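Local coordinates for surface protein SPB1 (PDB 4UZG) that forms the backbone of the group B streptococcus type 2b pilus, probably as sortase-linked subunits joined end to end, at residues K24-Y29 with I95-T100. Numbering follows the deposited sequence.
Sequences KNAVNY and IPWAAT
Asn-28 OD1 has two polar neighbours: it takes a bond from Trp-97 NE1 over 2.8 Å and has a water 2.9 Å from it. The indole bond is short but weak, bent to 120° at the hydrogen. The site lies at one end of the N-terminal all-beta domain of this pilin, where strands 16-26 and 90-96, far apart in sheet order, run out into loops whose first residues are joined by the indole. With CG anti to its own carbonyl carbon (chi1 -71°), Asn-28 brings its amide across the pyrrole end of the indole, the two planes 71° apart. The other end of that amide is fixed too, since ND2 gives a hydrogen bond to the carbonyl of Tyr-117, which leaves OD1 turned to the indole. Val-27 O also comes within 3.3 Å of Trp-97 NE1, and it accepts a hydrogen bond from the hydroxyl of Tyr-38, whose ring meets the indole edge-to-face. Polar contacts thus gather at the nitrogen end of the ring, while its six-membered part packs against Ala-26, whose CB is directed toward 95-100 and sits 3.8 Å from Trp-97 CZ2. The indole touches Ile-61 of strand 50-62, and the edge of the ring faces Ile-95 CG2 in plane. Only 156 Å² is buried between the two segments, so the join is small and centred on one side chain. The water lies above the indole plane, toward the rim of one face, and 2.8 Å from Trp-97 O, with more acceptors near it than it has protons.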
# COMPACT_ATOMS: atom_id res chain seq x y z
N LYS A 24 14.02 15.66 10.92
CA LYS A 24 15.41 15.76 11.34
C LYS A 24 15.79 17.06 11.98
O LYS A 24 16.92 17.22 12.45
CB LYS A 24 16.32 15.50 10.15
CG LYS A 24 16.31 14.06 9.67
CD LYS A 24 17.69 13.78 9.06
CE LYS A 24 17.76 12.63 8.11
NZ LYS A 24 16.93 12.90 6.92
N ASN A 25 14.89 18.00 12.03
CA ASN A 25 15.34 19.30 12.52
C ASN A 25 14.86 19.68 13.92
O ASN A 25 14.65 20.86 14.17
CB ASN A 25 14.98 20.31 11.45
CG ASN A 25 15.55 19.88 10.09
OD1 ASN A 25 16.64 19.32 10.04
ND2 ASN A 25 14.82 20.13 9.01
N ALA A 26 14.76 18.73 14.85
CA ALA A 26 14.08 19.05 16.10
C ALA A 26 15.06 19.63 17.10
O ALA A 26 15.92 18.92 17.63
CB ALA A 26 13.40 17.83 16.64
N VAL A 27 14.95 20.94 17.32
CA VAL A 27 15.81 21.70 18.23
C VAL A 27 14.95 22.48 19.23
O VAL A 27 13.72 22.45 19.20
CB VAL A 27 16.76 22.65 17.46
CG1 VAL A 27 17.73 21.86 16.60
CG2 VAL A 27 15.97 23.66 16.64
N ASN A 28 15.61 23.19 20.13
CA ASN A 28 14.95 23.80 21.27
C ASN A 28 14.42 25.22 21.03
O ASN A 28 13.62 25.69 21.82
CB ASN A 28 15.89 23.74 22.45
CG ASN A 28 16.06 22.32 22.98
OD1 ASN A 28 15.25 21.44 22.69
ND2 ASN A 28 17.10 22.09 23.78
N TYR A 29 14.82 25.85 19.93
CA TYR A 29 14.31 27.18 19.54
C TYR A 29 13.84 27.22 18.08
O TYR A 29 14.41 26.56 17.22
CB TYR A 29 15.36 28.28 19.77
CG TYR A 29 15.65 28.45 21.23
CD1 TYR A 29 14.89 29.30 22.01
CD2 TYR A 29 16.65 27.72 21.84
CE1 TYR A 29 15.14 29.44 23.37
CE2 TYR A 29 16.91 27.85 23.19
CZ TYR A 29 16.14 28.70 23.95
OH TYR A 29 16.41 28.82 25.29
N ILE A 95 4.39 15.84 21.11
CA ILE A 95 5.54 15.48 21.92
C ILE A 95 5.95 16.71 22.75
O ILE A 95 6.44 17.69 22.21
CB ILE A 95 6.73 15.04 21.04
CG1 ILE A 95 6.33 13.85 20.15
CG2 ILE A 95 7.92 14.70 21.93
CD1 ILE A 95 7.40 13.43 19.16
N PRO A 96 5.73 16.68 24.07
CA PRO A 96 6.20 17.80 24.88
C PRO A 96 7.73 17.87 24.84
O PRO A 96 8.41 16.85 24.86
CB PRO A 96 5.65 17.48 26.29
CG PRO A 96 5.50 16.03 26.31
CD PRO A 96 5.10 15.64 24.89
N TRP A 97 8.25 19.09 24.81
CA TRP A 97 9.66 19.32 24.54
C TRP A 97 10.36 20.03 25.70
O TRP A 97 11.59 20.05 25.78
CB TRP A 97 9.81 20.16 23.26
CG TRP A 97 11.05 19.88 22.48
CD1 TRP A 97 12.10 20.73 22.27
CD2 TRP A 97 11.37 18.67 21.79
NE1 TRP A 97 13.04 20.13 21.50
CE2 TRP A 97 12.63 18.87 21.20
CE3 TRP A 97 10.71 17.47 21.60
CZ2 TRP A 97 13.25 17.88 20.43
CZ3 TRP A 97 11.33 16.48 20.85
CH2 TRP A 97 12.58 16.70 20.27
N ALA A 98 9.57 20.61 26.61
CA ALA A 98 10.11 21.33 27.75
C ALA A 98 9.06 21.30 28.84
O ALA A 98 7.88 21.11 28.57
CB ALA A 98 10.47 22.79 27.37
N ALA A 99 9.49 21.54 30.08
CA ALA A 99 8.59 21.48 31.22
C ALA A 99 7.60 22.63 31.25
O ALA A 99 6.53 22.49 31.84
CB ALA A 99 9.38 21.45 32.53
N THR A 100 7.96 23.77 30.66
CA THR A 100 7.09 24.95 30.59
C THR A 100 7.22 25.62 29.22
O THR A 100 8.16 25.32 28.48
CB THR A 100 7.43 26.00 31.66
OG1 THR A 100 8.74 26.52 31.42
CG2 THR A 100 7.36 25.41 33.05
O HOH W 1 14.01 19.58 24.51